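Local structure of acid phosphatase (2I33) at the interface of chains A and B. The protein hydrolyses phosphate monoesters as a class C acid phosphatase of the HAD superfamily, using an active-site magnesium ion. Numbering follows the deposited sequence. Chains: chain A/B, Acid phosphatase.

Contact 1: the interface of chains A and B. Residues chain A 216-217, 222; chain B 22, 25-26, 30, 217.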
loop_
_atom_site.group_PDB
_atom_site.type_symbol
_atom_site.label_atom_id
_atom_site.label_comp_id
_atom_site.label_asym_id
_atom_site.label_seq_id
_atom_site.Cartn_x
_atom_site.Cartn_y
_atom_site.Cartn_z
ATOM N N ASN A 216 -1.695 3.991 -3.124
ATOM C CA ASN A 216 -1.372 5.094 -4.016
ATOM C C ASN A 216 -0.827 6.287 -3.230
ATOM O O ASN A 216 -1.554 7.194 -2.829
ATOM C CB ASN A 216 -2.596 5.527 -4.811
ATOM C CG ASN A 216 -2.286 6.690 -5.731
ATOM O OD1 ASN A 216 -1.106 7.126 -5.793
ATOM N ND2 ASN A 216 -3.295 7.188 -6.434
ATOM N N PRO A 217 0.482 6.283 -3.016
ATOM C CA PRO A 217 1.127 7.404 -2.338
ATOM C C PRO A 217 1.459 8.572 -3.238
ATOM O O PRO A 217 2.139 9.496 -2.778
ATOM C CB PRO A 217 2.426 6.778 -1.823
ATOM C CG PRO A 217 2.734 5.787 -2.865
ATOM C CD PRO A 217 1.446 5.213 -3.340
ATOM N N TRP A 222 -6.003 11.922 0.080
ATOM C CA TRP A 222 -5.154 12.091 1.247
ATOM C C TRP A 222 -4.400 13.421 1.141
ATOM O O TRP A 222 -4.196 14.101 2.138
ATOM C CB TRP A 222 -4.180 10.923 1.383
ATOM C CG TRP A 222 -3.191 10.831 0.312
ATOM C CD1 TRP A 222 -3.288 10.112 -0.843
ATOM C CD2 TRP A 222 -1.905 11.434 0.300
ATOM N NE1 TRP A 222 -2.136 10.245 -1.578
ATOM C CE2 TRP A 222 -1.268 11.054 -0.893
ATOM C CE3 TRP A 222 -1.224 12.254 1.196
ATOM C CZ2 TRP A 222 0.024 11.466 -1.203
ATOM C CZ3 TRP A 222 0.057 12.670 0.876
ATOM C CH2 TRP A 222 0.650 12.297 -0.314
ATOM N N MET B 22 6.479 13.351 -0.093
ATOM C CA MET B 22 5.096 12.867 -0.315
ATOM C C MET B 22 4.904 11.437 0.180
ATOM O O MET B 22 3.871 11.098 0.754
ATOM C CB MET B 22 4.697 12.988 -1.768
ATOM C CG MET B 22 4.501 14.411 -2.164
ATOM S SD MET B 22 3.038 15.147 -1.394
ATOM C CE MET B 22 1.749 14.680 -2.532
ATOM N N LEU B 25 4.526 11.752 3.861
ATOM C CA LEU B 25 3.295 12.426 4.212
ATOM C C LEU B 25 2.134 11.459 4.048
ATOM O O LEU B 25 1.238 11.381 4.884
ATOM C CB LEU B 25 3.143 13.682 3.352
ATOM C CG LEU B 25 2.033 14.642 3.719
ATOM C CD1 LEU B 25 2.263 15.273 5.096
ATOM C CD2 LEU B 25 1.972 15.720 2.644
ATOM N N TRP B 26 2.157 10.689 2.973
ATOM C CA TRP B 26 1.119 9.661 2.775
ATOM C C TRP B 26 1.164 8.665 3.931
ATOM O O TRP B 26 0.146 8.337 4.557
ATOM C CB TRP B 26 1.335 8.937 1.455
ATOM C CG TRP B 26 0.313 7.864 1.176
ATOM C CD1 TRP B 26 -0.931 8.032 0.629
ATOM C CD2 TRP B 26 0.424 6.459 1.461
ATOM N NE1 TRP B 26 -1.577 6.825 0.535
ATOM C CE2 TRP B 26 -0.769 5.843 1.026
ATOM C CE3 TRP B 26 1.445 5.650 1.976
ATOM C CZ2 TRP B 26 -0.980 4.458 1.128
ATOM C CZ3 TRP B 26 1.224 4.284 2.098
ATOM C CH2 TRP B 26 0.028 3.695 1.672
ATOM N N ALA B 30 -2.152 9.578 5.589
ATOM C CA ALA B 30 -3.207 9.092 4.714
ATOM C C ALA B 30 -4.046 8.034 5.423
ATOM O O ALA B 30 -3.536 7.014 5.893
ATOM C CB ALA B 30 -2.646 8.532 3.426
ATOM N N PRO B 217 6.308 3.225 0.949
ATOM C CA PRO B 217 6.963 3.937 -0.151
ATOM C C PRO B 217 8.109 4.824 0.316
ATOM O O PRO B 217 8.667 5.549 -0.482
ATOM C CB PRO B 217 5.840 4.800 -0.716
ATOM C CG PRO B 217 4.963 5.074 0.483
ATOM C CD PRO B 217 5.051 3.883 1.363
HETATM O O HOH W 1 -3.801 6.886 -1.499
#
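The backbone carbonyl O of A:Asn216 takes a weak hydrogen bond from the indole NE1 of A:Trp222, within its own chain, and is tied to B:Trp26 NE1 through water 1. Water 1 lies 2.6 Å from A:Asn216 O and 3.0 Å from NE1 of B:Trp26, with 147° at the hydrogen of the indole, so this polar link across the interface is water-mediated.

The two indoles stand nearly upright on one another, their planes 81° apart. B:Trp26 presents the edge of its five-membered ring to the face of A:Trp222: CD1 sits 3.2 Å above that plane, offset toward the rim, and is 3.3 Å from A:Trp222 NE1. CB of B:Trp26 lies over the six-membered ring of the same indole as a CH-pi contact. B:Trp26 carries CG anti to the backbone N (chi1 180°), which projects the ring away from helix 21-29 between A:Trp222 and A:Pro217. There A:Pro217 CA covers a face of the five-membered ring, 3.7 Å from its centroid, and the A:Pro217 and B:Pro217 side chains cross at a slant, with CB of the first near CG of the second.

Around A:Trp222, the bent chain of B:Met22 brings CE to 3.4 Å from CH2, B:Leu25 CG lies at the edge in the ring plane, and B:Ala30 CB meets the A:Trp222 CB methylene at 3.5 Å. The A:Trp222 side chain thus packs on one face of helix 21-29 (residues 22, 25 and 26) and on B:Ala30 just beyond it. Since the whole interface is two-fold symmetric, this tryptophan-proline cluster has a twin, and the pair plausibly pins helix 21-29 of each chain to its partner in the deposited two-chain assembly.

Contact 2: the interface of chains A and B. Residues chain A 182, 200-201, 204, 207; chain B 31, 34-35, 38.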
loop_
_atom_site.group_PDB
_atom_site.type_symbol
_atom_site.label_atom_id
_atom_site.label_comp_id
_atom_site.label_asym_id
_atom_site.label_seq_id
_atom_site.Cartn_x
_atom_site.Cartn_y
_atom_site.Cartn_z
ATOM N N LEU A 182 -9.977 6.496 -0.506
ATOM C CA LEU A 182 -11.090 6.175 0.403
ATOM C C LEU A 182 -12.419 6.559 -0.202
ATOM O O LEU A 182 -13.409 5.896 0.048
ATOM C CB LEU A 182 -10.931 6.857 1.755
ATOM C CG LEU A 182 -9.783 6.344 2.607
ATOM C CD1 LEU A 182 -9.668 7.175 3.865
ATOM C CD2 LEU A 182 -9.921 4.879 2.868
ATOM N N VAL A 200 -11.695 5.619 8.931
ATOM C CA VAL A 200 -11.040 4.370 8.641
ATOM C C VAL A 200 -11.046 3.467 9.890
ATOM O O VAL A 200 -11.431 2.306 9.833
ATOM C CB VAL A 200 -9.607 4.633 8.145
ATOM C CG1 VAL A 200 -8.806 3.349 8.118
ATOM C CG2 VAL A 200 -9.662 5.273 6.781
ATOM N N THR A 201 -10.652 4.016 11.027
ATOM C CA THR A 201 -10.651 3.243 12.273
ATOM C C THR A 201 -12.030 2.675 12.602
ATOM O O THR A 201 -12.175 1.502 12.983
ATOM C CB THR A 201 -10.149 4.106 13.433
ATOM O OG1 THR A 201 -8.842 4.581 13.113
ATOM C CG2 THR A 201 -10.083 3.307 14.718
ATOM N N LYS A 204 -12.812 -0.184 10.334
ATOM C CA LYS A 204 -11.626 -1.013 10.180
ATOM C C LYS A 204 -11.958 -2.431 9.720
ATOM O O LYS A 204 -11.207 -2.998 8.923
ATOM C CB LYS A 204 -10.793 -1.036 11.467
ATOM C CG LYS A 204 -11.456 -1.649 12.665
ATOM C CD LYS A 204 -10.553 -1.602 13.870
ATOM C CE LYS A 204 -11.136 -2.361 15.030
ATOM N NZ LYS A 204 -12.384 -1.766 15.565
ATOM N N PHE A 207 -12.182 -3.303 5.693
ATOM C CA PHE A 207 -11.085 -3.342 4.767
ATOM C C PHE A 207 -10.581 -4.739 4.619
ATOM O O PHE A 207 -10.317 -5.413 5.594
ATOM C CB PHE A 207 -9.997 -2.345 5.154
ATOM C CG PHE A 207 -10.488 -0.942 5.104
ATOM C CD1 PHE A 207 -10.675 -0.298 3.886
ATOM C CD2 PHE A 207 -10.816 -0.281 6.268
ATOM C CE1 PHE A 207 -11.190 0.988 3.863
ATOM C CE2 PHE A 207 -11.300 1.002 6.235
ATOM C CZ PHE A 207 -11.467 1.622 5.024
ATOM N N GLY B 31 -5.347 8.253 5.423
ATOM C CA GLY B 31 -6.265 7.230 5.870
ATOM C C GLY B 31 -6.109 5.946 5.069
ATOM O O GLY B 31 -6.326 4.843 5.583
ATOM N N LYS B 34 -3.665 3.721 6.597
ATOM C CA LYS B 34 -4.207 2.992 7.738
ATOM C C LYS B 34 -5.111 1.863 7.266
ATOM O O LYS B 34 -5.065 0.756 7.807
ATOM C CB LYS B 34 -4.937 3.922 8.674
ATOM C CG LYS B 34 -4.078 5.068 9.230
ATOM C CD LYS B 34 -4.896 6.036 10.058
ATOM N N ALA B 35 -5.916 2.121 6.240
ATOM C CA ALA B 35 -6.876 1.107 5.735
ATOM C C ALA B 35 -6.114 -0.106 5.198
ATOM O O ALA B 35 -6.574 -1.261 5.247
ATOM C CB ALA B 35 -7.745 1.682 4.659
ATOM N N TYR B 38 -5.066 -2.131 8.199
ATOM C CA TYR B 38 -6.211 -2.940 8.640
ATOM C C TYR B 38 -6.513 -4.061 7.655
ATOM O O TYR B 38 -6.850 -5.178 8.067
ATOM C CB TYR B 38 -7.424 -2.064 8.793
ATOM C CG TYR B 38 -7.374 -1.165 10.016
ATOM C CD1 TYR B 38 -7.142 -1.696 11.295
ATOM C CD2 TYR B 38 -7.607 0.193 9.901
ATOM C CE1 TYR B 38 -7.121 -0.885 12.407
ATOM C CE2 TYR B 38 -7.610 1.000 11.008
ATOM C CZ TYR B 38 -7.359 0.467 12.257
ATOM O OH TYR B 38 -7.364 1.307 13.358
#
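Helix 31-54 of chain B lies against three segments of chain A: the end of helix 193-202, the 3-10 helix 204-206 with the loop residue that follows, and, marginally, the 3-10 helix 182-184. Both chains are class C acid phosphatases of the HAD superfamily, subfamily IIIB. B:Gly31, B:Lys34, B:Ala35 and B:Tyr38 follow an i, i+3, i+4, i+7 pattern, which puts them on one face of the helix.

Two CH-pi contacts of opposite sense define the patch. In one, chain B supplies the methyl: B:Ala35 CB stands over the centre of the A:Phe207 ring, 3.5 Å above its plane. It lies at similar distances from all six ring carbons, which confirms the central placement. In the other, chain B supplies the ring: A:Lys204 CB is centred 3.5 Å above the face of B:Tyr38. The lysine holds CG between its backbone N and carbonyl carbon (chi1 64°), and the chain then runs extended from CG to CE, carrying CD past the ring to 3.8 Å from B:Tyr38 CE1. It is therefore the aliphatic part of this lysine that covers the tyrosine.

A:Val200 uses its two branches for different partners. CG1 lies in the plane of the B:Tyr38 ring at its edge, 3.8 Å from CD2, and also touches CA of B:Ala35. CG2 turns instead toward the first turn of the helix, 3.6 Å from the carbonyl O of B:Gly31. The B:Tyr38 ring is consequently bounded on a face by the lysine and at an edge by the valine, while its hydroxyl OH approaches both branches of A:Thr201, 3.6 Å from OG1 and from CG2. The OH to OG1 separation is too long to count as a hydrogen bond.

Contact 1 and contact 2 share no residue, and the centres of their C-alpha atoms are about 14 Å apart. They are joined through chain B: helix 21-29 and B:Ala30 belong to contact 1, and helix 31-54 begins contact 2 at the very next residue, B:Gly31. On chain A residues 200-207, with a marginal touch from A:Leu182, serve contact 2, and 216-222 contact 1. Two consecutive helices of B, joined at B:Ala30, thus dock along A, and two-fold symmetry repeats both patches with the chains exchanged. This pattern is consistent with a dimer, although the structure alone does not establish the oligomer in solution.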